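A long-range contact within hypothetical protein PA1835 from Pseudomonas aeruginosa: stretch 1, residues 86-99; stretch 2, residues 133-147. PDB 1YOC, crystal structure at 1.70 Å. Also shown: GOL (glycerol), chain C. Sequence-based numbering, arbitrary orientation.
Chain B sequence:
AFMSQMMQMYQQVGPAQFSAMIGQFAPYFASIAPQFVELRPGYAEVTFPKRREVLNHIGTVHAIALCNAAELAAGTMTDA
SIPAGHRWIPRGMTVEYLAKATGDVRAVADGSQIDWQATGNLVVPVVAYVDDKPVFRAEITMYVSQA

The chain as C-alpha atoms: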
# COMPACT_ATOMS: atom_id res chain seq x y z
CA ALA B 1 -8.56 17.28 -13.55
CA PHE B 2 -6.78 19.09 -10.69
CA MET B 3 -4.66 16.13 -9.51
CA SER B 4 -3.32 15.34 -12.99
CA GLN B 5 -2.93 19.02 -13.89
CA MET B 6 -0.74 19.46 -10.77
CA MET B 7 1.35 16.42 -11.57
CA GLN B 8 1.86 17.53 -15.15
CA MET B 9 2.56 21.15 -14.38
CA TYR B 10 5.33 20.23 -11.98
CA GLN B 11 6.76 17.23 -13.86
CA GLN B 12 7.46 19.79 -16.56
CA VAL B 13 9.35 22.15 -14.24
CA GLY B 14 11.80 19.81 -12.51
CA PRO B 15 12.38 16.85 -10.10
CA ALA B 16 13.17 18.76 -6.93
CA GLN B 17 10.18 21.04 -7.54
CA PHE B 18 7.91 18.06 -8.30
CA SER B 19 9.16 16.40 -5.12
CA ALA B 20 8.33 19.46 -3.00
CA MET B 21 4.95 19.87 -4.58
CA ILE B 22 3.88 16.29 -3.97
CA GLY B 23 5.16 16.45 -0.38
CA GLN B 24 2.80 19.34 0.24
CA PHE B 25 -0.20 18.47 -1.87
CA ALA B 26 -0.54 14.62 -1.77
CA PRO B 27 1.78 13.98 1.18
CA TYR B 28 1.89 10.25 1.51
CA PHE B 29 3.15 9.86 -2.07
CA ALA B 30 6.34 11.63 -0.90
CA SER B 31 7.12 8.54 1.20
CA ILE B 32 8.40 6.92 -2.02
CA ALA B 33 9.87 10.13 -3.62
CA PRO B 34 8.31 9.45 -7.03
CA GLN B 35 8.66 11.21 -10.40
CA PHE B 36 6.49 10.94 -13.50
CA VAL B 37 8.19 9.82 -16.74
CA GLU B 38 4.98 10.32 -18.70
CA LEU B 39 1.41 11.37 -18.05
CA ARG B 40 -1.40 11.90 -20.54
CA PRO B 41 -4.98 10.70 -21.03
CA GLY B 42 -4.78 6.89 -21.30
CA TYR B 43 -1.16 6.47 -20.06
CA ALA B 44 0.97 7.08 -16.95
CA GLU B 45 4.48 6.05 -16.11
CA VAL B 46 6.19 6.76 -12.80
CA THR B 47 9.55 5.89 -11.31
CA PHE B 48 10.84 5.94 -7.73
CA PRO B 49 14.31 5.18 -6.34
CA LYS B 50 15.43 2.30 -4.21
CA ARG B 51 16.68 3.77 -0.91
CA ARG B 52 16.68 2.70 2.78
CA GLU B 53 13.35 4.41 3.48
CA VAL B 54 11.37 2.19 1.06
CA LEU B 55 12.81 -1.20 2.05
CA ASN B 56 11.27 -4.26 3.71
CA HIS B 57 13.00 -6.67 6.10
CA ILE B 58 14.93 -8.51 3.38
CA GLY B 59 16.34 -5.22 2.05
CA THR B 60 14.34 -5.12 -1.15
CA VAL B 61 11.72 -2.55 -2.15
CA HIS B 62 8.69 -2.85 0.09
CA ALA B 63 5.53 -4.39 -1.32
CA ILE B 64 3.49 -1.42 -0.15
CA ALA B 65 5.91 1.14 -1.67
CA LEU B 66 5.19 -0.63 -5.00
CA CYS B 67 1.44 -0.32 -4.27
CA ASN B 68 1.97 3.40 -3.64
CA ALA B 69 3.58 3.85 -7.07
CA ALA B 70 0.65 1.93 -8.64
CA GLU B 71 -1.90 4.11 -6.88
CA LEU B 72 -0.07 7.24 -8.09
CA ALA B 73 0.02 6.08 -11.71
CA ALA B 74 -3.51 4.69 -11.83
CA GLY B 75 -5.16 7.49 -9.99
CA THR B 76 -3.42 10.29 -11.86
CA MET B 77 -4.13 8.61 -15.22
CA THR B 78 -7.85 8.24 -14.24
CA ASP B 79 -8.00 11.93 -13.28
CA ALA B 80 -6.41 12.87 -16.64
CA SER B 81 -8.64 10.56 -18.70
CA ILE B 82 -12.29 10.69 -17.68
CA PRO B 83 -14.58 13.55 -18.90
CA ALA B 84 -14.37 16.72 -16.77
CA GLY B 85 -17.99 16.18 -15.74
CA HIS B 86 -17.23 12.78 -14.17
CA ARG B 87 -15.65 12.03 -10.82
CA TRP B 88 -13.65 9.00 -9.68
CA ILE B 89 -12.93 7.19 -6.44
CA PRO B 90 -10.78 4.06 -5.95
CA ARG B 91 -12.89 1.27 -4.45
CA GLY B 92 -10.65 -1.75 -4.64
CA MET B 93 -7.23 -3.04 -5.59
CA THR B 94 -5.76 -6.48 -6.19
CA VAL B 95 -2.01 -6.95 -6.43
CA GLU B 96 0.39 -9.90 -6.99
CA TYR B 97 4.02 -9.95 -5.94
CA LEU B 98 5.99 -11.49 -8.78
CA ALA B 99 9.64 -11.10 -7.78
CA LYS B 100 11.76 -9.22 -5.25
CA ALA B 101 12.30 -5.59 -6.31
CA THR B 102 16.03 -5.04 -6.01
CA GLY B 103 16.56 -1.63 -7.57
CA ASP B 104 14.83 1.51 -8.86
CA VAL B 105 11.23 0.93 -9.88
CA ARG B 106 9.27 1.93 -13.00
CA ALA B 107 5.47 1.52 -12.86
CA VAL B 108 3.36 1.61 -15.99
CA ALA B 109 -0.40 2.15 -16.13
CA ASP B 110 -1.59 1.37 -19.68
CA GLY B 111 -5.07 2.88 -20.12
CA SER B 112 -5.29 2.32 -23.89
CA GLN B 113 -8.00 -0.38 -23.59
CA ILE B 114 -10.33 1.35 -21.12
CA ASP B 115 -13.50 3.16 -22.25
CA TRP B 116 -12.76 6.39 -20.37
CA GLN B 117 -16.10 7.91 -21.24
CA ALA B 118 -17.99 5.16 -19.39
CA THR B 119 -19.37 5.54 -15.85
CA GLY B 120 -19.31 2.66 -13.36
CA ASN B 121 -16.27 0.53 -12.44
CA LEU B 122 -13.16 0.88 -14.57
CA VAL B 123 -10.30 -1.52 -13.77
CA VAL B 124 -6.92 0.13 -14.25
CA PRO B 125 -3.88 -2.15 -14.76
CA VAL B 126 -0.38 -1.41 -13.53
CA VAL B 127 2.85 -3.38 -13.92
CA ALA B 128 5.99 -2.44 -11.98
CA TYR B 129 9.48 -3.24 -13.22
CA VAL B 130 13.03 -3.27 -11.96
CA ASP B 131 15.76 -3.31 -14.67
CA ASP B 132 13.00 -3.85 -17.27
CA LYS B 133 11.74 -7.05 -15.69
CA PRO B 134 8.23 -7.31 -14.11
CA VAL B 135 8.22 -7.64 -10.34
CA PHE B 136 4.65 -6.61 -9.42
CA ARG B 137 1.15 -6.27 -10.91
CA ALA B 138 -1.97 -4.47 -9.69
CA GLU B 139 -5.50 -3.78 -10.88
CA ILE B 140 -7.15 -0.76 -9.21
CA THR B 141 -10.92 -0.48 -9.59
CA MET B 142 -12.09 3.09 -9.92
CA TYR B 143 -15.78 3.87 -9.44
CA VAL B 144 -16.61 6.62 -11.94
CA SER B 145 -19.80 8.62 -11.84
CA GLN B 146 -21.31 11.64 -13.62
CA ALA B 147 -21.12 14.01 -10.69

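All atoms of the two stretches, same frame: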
# COMPACT_ATOMS: atom_id res chain seq x y z
N HIS B 86 -17.14 14.02 -14.94
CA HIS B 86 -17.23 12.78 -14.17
C HIS B 86 -16.32 12.88 -12.96
O HIS B 86 -15.42 13.72 -12.91
CB HIS B 86 -16.78 11.58 -15.03
CG HIS B 86 -17.76 11.19 -16.10
ND1 HIS B 86 -18.90 11.91 -16.38
CD2 HIS B 86 -17.78 10.12 -16.93
CE1 HIS B 86 -19.58 11.30 -17.33
NE2 HIS B 86 -18.93 10.21 -17.68
N ARG B 87 -16.54 12.03 -11.98
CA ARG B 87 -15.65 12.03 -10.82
C ARG B 87 -15.22 10.57 -10.60
O ARG B 87 -15.85 9.67 -11.11
CB ARG B 87 -16.37 12.61 -9.60
CG ARG B 87 -17.25 11.67 -8.84
CD ARG B 87 -17.92 12.41 -7.62
NE ARG B 87 -16.96 13.01 -6.68
CZ ARG B 87 -16.43 14.23 -6.80
NH1 ARG B 87 -16.76 15.01 -7.83
NH2 ARG B 87 -15.56 14.67 -5.91
N TRP B 88 -14.13 10.36 -9.90
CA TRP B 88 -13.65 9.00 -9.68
C TRP B 88 -13.23 8.80 -8.23
O TRP B 88 -12.80 9.75 -7.55
CB TRP B 88 -12.42 8.70 -10.56
CG TRP B 88 -11.25 9.65 -10.33
CD1 TRP B 88 -11.11 10.95 -10.82
CD2 TRP B 88 -10.08 9.42 -9.53
NE1 TRP B 88 -9.96 11.51 -10.37
CE2 TRP B 88 -9.29 10.60 -9.58
CE3 TRP B 88 -9.62 8.32 -8.79
CZ2 TRP B 88 -8.06 10.72 -8.91
CZ3 TRP B 88 -8.38 8.44 -8.12
CH2 TRP B 88 -7.63 9.62 -8.18
N ILE B 89 -13.35 7.56 -7.78
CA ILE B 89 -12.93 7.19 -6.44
C ILE B 89 -12.46 5.73 -6.48
O ILE B 89 -13.14 4.88 -7.05
CB ILE B 89 -14.12 7.39 -5.40
CG1 ILE B 89 -13.64 7.08 -3.99
CG2 ILE B 89 -15.24 6.44 -5.66
CD1 ILE B 89 -12.31 7.73 -3.72
N PRO B 90 -11.26 5.45 -5.95
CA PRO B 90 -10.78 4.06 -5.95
C PRO B 90 -11.65 3.30 -4.96
O PRO B 90 -11.94 3.80 -3.86
CB PRO B 90 -9.36 4.17 -5.40
CG PRO B 90 -8.94 5.56 -5.73
CD PRO B 90 -10.21 6.37 -5.48
N ARG B 91 -12.06 2.10 -5.34
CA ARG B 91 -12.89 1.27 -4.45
C ARG B 91 -12.27 -0.07 -4.15
O ARG B 91 -12.67 -0.73 -3.20
CB ARG B 91 -14.28 1.05 -5.07
CG ARG B 91 -15.16 2.25 -4.98
CD ARG B 91 -15.57 2.45 -3.51
NE ARG B 91 -16.46 3.59 -3.37
CZ ARG B 91 -16.52 4.38 -2.29
NH1 ARG B 91 -15.75 4.15 -1.23
NH2 ARG B 91 -17.34 5.43 -2.28
N GLY B 92 -11.29 -0.49 -4.95
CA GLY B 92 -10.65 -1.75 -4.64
C GLY B 92 -9.33 -1.87 -5.36
O GLY B 92 -9.03 -1.11 -6.30
N MET B 93 -8.51 -2.81 -4.92
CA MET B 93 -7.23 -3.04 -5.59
C MET B 93 -6.79 -4.47 -5.33
O MET B 93 -6.97 -4.99 -4.21
CB MET B 93 -6.13 -2.09 -5.08
CG MET B 93 -4.73 -2.49 -5.62
SD MET B 93 -3.41 -1.35 -5.07
CE MET B 93 -3.35 -1.74 -3.31
N THR B 94 -6.32 -5.14 -6.37
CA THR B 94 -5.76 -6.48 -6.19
C THR B 94 -4.35 -6.42 -6.74
O THR B 94 -4.11 -5.90 -7.83
CB THR B 94 -6.55 -7.60 -6.93
OG1 THR B 94 -7.84 -7.71 -6.30
CG2 THR B 94 -5.81 -8.98 -6.79
N VAL B 95 -3.40 -6.94 -5.98
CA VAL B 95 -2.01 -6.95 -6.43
C VAL B 95 -1.41 -8.38 -6.29
O VAL B 95 -1.88 -9.20 -5.49
CB VAL B 95 -1.11 -5.99 -5.60
CG1 VAL B 95 -1.70 -4.57 -5.59
CG2 VAL B 95 -1.01 -6.50 -4.10
N GLU B 96 -0.37 -8.65 -7.08
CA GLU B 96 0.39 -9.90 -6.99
C GLU B 96 1.87 -9.55 -6.98
O GLU B 96 2.34 -8.69 -7.76
CB GLU B 96 0.09 -10.84 -8.17
CG GLU B 96 -1.31 -11.49 -7.99
CD GLU B 96 -1.67 -12.36 -9.17
OE1 GLU B 96 -2.17 -11.83 -10.17
OE2 GLU B 96 -1.42 -13.57 -9.08
N TYR B 97 2.60 -10.21 -6.09
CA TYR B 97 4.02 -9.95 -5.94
C TYR B 97 4.75 -10.99 -6.76
O TYR B 97 4.79 -12.17 -6.41
CB TYR B 97 4.38 -10.03 -4.46
CG TYR B 97 3.54 -9.06 -3.66
CD1 TYR B 97 3.58 -7.69 -3.94
CD2 TYR B 97 2.71 -9.50 -2.60
CE1 TYR B 97 2.82 -6.76 -3.20
CE2 TYR B 97 1.94 -8.57 -1.85
CZ TYR B 97 2.01 -7.22 -2.16
OH TYR B 97 1.29 -6.29 -1.42
N LEU B 98 5.34 -10.55 -7.87
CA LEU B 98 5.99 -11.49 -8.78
C LEU B 98 7.44 -11.85 -8.50
O LEU B 98 7.86 -12.99 -8.79
CB LEU B 98 5.92 -10.95 -10.22
CG LEU B 98 4.53 -10.42 -10.65
CD1 LEU B 98 4.61 -10.06 -12.12
CD2 LEU B 98 3.43 -11.46 -10.38
N ALA B 99 8.21 -10.89 -8.03
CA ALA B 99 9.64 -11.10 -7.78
C ALA B 99 10.09 -10.05 -6.78
O ALA B 99 9.39 -9.06 -6.58
CB ALA B 99 10.43 -10.94 -9.11
N LYS B 133 12.37 -5.76 -15.93
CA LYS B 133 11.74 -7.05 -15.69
C LYS B 133 10.56 -6.80 -14.72
O LYS B 133 10.69 -6.05 -13.77
CB LYS B 133 12.75 -7.99 -15.03
CG LYS B 133 14.00 -8.21 -15.87
CD LYS B 133 15.02 -9.03 -15.09
CE LYS B 133 16.34 -9.14 -15.84
NZ LYS B 133 17.08 -7.87 -15.69
N PRO B 134 9.43 -7.46 -14.95
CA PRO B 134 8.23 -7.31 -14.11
C PRO B 134 8.40 -7.94 -12.74
O PRO B 134 8.85 -9.08 -12.60
CB PRO B 134 7.14 -7.97 -14.95
CG PRO B 134 7.88 -9.04 -15.68
CD PRO B 134 9.20 -8.44 -16.03
N VAL B 135 8.06 -7.17 -11.70
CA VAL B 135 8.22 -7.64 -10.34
C VAL B 135 6.91 -7.54 -9.54
O VAL B 135 6.81 -8.08 -8.45
CB VAL B 135 9.29 -6.81 -9.57
CG1 VAL B 135 10.65 -6.88 -10.27
CG2 VAL B 135 8.82 -5.35 -9.40
N PHE B 136 5.90 -6.89 -10.13
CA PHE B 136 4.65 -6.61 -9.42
C PHE B 136 3.55 -6.23 -10.40
O PHE B 136 3.82 -5.58 -11.42
CB PHE B 136 4.92 -5.43 -8.49
CG PHE B 136 3.68 -4.75 -7.91
CD1 PHE B 136 3.18 -5.12 -6.66
CD2 PHE B 136 3.10 -3.67 -8.58
CE1 PHE B 136 2.10 -4.40 -6.07
CE2 PHE B 136 2.03 -2.94 -8.01
CZ PHE B 136 1.54 -3.32 -6.74
N ARG B 137 2.31 -6.64 -10.08
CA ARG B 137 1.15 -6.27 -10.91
C ARG B 137 0.01 -5.85 -9.99
O ARG B 137 -0.13 -6.40 -8.90
CB ARG B 137 0.57 -7.45 -11.71
CG ARG B 137 1.38 -8.07 -12.80
CD ARG B 137 0.46 -9.07 -13.61
NE ARG B 137 0.01 -10.20 -12.80
CZ ARG B 137 0.65 -11.37 -12.71
NH1 ARG B 137 1.77 -11.59 -13.39
NH2 ARG B 137 0.20 -12.32 -11.89
N ALA B 138 -0.79 -4.89 -10.44
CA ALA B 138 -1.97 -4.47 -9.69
C ALA B 138 -3.10 -4.15 -10.67
O ALA B 138 -2.86 -3.87 -11.87
CB ALA B 138 -1.67 -3.24 -8.88
N GLU B 139 -4.32 -4.21 -10.15
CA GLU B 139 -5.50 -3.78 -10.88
C GLU B 139 -6.24 -2.93 -9.84
O GLU B 139 -6.51 -3.41 -8.76
CB GLU B 139 -6.34 -4.98 -11.31
CG GLU B 139 -5.83 -5.60 -12.62
CD GLU B 139 -6.56 -6.90 -12.97
OE1 GLU B 139 -7.61 -7.20 -12.34
OE2 GLU B 139 -6.06 -7.61 -13.87
N ILE B 140 -6.47 -1.65 -10.13
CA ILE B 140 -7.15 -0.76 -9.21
C ILE B 140 -8.50 -0.41 -9.86
O ILE B 140 -8.57 0.10 -10.97
CB ILE B 140 -6.32 0.50 -8.98
CG1 ILE B 140 -4.99 0.12 -8.32
CG2 ILE B 140 -7.13 1.49 -8.08
CD1 ILE B 140 -3.94 1.28 -8.25
N THR B 141 -9.57 -0.72 -9.13
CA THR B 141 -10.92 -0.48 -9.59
C THR B 141 -11.36 0.89 -9.14
O THR B 141 -11.39 1.18 -7.94
CB THR B 141 -11.88 -1.55 -9.04
OG1 THR B 141 -11.45 -2.83 -9.53
CG2 THR B 141 -13.31 -1.28 -9.52
N MET B 142 -11.64 1.73 -10.13
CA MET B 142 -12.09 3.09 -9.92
C MET B 142 -13.59 3.15 -10.15
O MET B 142 -14.08 2.64 -11.17
CB MET B 142 -11.44 4.03 -10.94
CG MET B 142 -9.93 3.99 -10.94
SD MET B 142 -9.26 4.47 -9.30
CE MET B 142 -7.52 4.64 -9.70
N TYR B 143 -14.34 3.72 -9.20
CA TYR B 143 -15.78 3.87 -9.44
C TYR B 143 -15.96 5.28 -10.02
O TYR B 143 -15.60 6.28 -9.38
CB TYR B 143 -16.61 3.78 -8.16
CG TYR B 143 -18.09 3.88 -8.51
CD1 TYR B 143 -18.73 2.84 -9.15
CD2 TYR B 143 -18.82 5.04 -8.22
CE1 TYR B 143 -20.11 2.93 -9.49
CE2 TYR B 143 -20.19 5.14 -8.57
CZ TYR B 143 -20.82 4.07 -9.20
OH TYR B 143 -22.20 4.06 -9.48
N VAL B 144 -16.49 5.35 -11.24
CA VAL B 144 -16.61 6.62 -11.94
C VAL B 144 -18.07 6.95 -12.07
O VAL B 144 -18.88 6.11 -12.44
CB VAL B 144 -15.97 6.52 -13.37
CG1 VAL B 144 -16.18 7.84 -14.15
CG2 VAL B 144 -14.49 6.18 -13.25
N SER B 145 -18.41 8.19 -11.75
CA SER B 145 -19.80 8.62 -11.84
C SER B 145 -19.94 10.05 -12.39
O SER B 145 -19.05 10.88 -12.20
CB SER B 145 -20.42 8.54 -10.45
OG SER B 145 -19.77 9.45 -9.57
N GLN B 146 -21.04 10.30 -13.11
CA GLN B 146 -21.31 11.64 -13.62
C GLN B 146 -21.66 12.33 -12.32
O GLN B 146 -22.62 11.95 -11.64
CB GLN B 146 -22.54 11.68 -14.54
CG GLN B 146 -22.82 13.07 -15.19
CD GLN B 146 -23.77 14.01 -14.38
OE1 GLN B 146 -24.41 14.90 -14.96
NE2 GLN B 146 -23.86 13.81 -13.05
N ALA B 147 -20.88 13.33 -11.95
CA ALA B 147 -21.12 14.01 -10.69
C ALA B 147 -20.35 15.32 -10.61
O ALA B 147 -20.98 16.34 -10.23
CB ALA B 147 -20.73 13.09 -9.52
OXT ALA B 147 -19.13 15.31 -10.91
C1 GOL C . -3.54 -8.28 -11.28
O1 GOL C . -2.76 -9.19 -12.06
C2 GOL C . -4.01 -8.93 -9.97
O2 GOL C . -2.71 -8.34 -10.01
C3 GOL C . -4.82 -10.22 -9.83
O3 GOL C . -6.19 -10.06 -10.24
O HOH W 1 -17.10 8.30 -8.51

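How are the backbone donors and acceptors of the two strands satisfied? They run antiparallel, and alternate residues pair through two hydrogen bonds each. Arg 87 N gives to Ser 145 O at 2.8 Å, and Ser 145 N returns to Arg 87 O at 3.0 Å. Ile 89 N reaches Tyr 143 O at 3.0 Å, while Tyr 143 N meets Ile 89 O at 2.7 Å. Farther along, Thr 94 pairs in the same way with Glu 139, and Glu 96 with Arg 137. Between these rungs the chains draw closer, and CA-H groups approach carbonyls already in use, as where Val 95 CA lies 3.2 Å from Arg 137 O.

What happens where this alternation is interrupted? Between Pro 90 and Gly 92 the register shifts by one residue, a beta bulge. Thr 141 O serves both amides there: Arg 91 N binds it at 2.8 Å, almost straight at 177°, and Gly 92 N adds a weak bond at 3.4 Å. Thr 141 N answers to Gly 92 O at 2.9 Å, so regular pairing resumes at once. A second shared acceptor lies near the far end, where Val 135 O receives Leu 98 N at 2.9 Å and Ala 99 N at 3.2 Å.

Which polar side chains find partners? Arg 137 NH2 donates to Glu 96 OE1 at 3.0 Å and 177°, a salt bridge lying near the guanidinium plane. Its NE donates to O1 of a glycerol, probably from the crystallisation liquor, at 3.0 Å; O1 in turn makes a weak bond to Glu 96 OE1 at 3.3 Å. Leu 98 CD2 covers one face of the same guanidinium, 3.4 Å from Arg 137 NH1. Arg 87 is less tightly held, its NH1 standing 3.9 Å from the C-terminal Ala 147 OXT in a long salt bridge. A water donates to Tyr 143 O at 2.7 Å and weakly to Arg 87 O at 3.2 Å, giving both carbonyls a second donor; it also bonds Ser 145 OG at 3.1 Å.

What packs on the apolar face? Trp 88, Pro 90, Met 93, Val 95 and Tyr 97 share one side of the sheet with Val 144, Met 142, Ile 140, Ala 138 and Phe 136. Met 142 SD touches both Pro 90 CG at 3.7 Å and Trp 88 CE3 at 3.9 Å. Val 95 CG1 meets Ala 138 CB at 3.5 Å, and Tyr 97 CD1 approaches the edge of the Phe 136 ring, 3.8 Å from Phe 136 CD1.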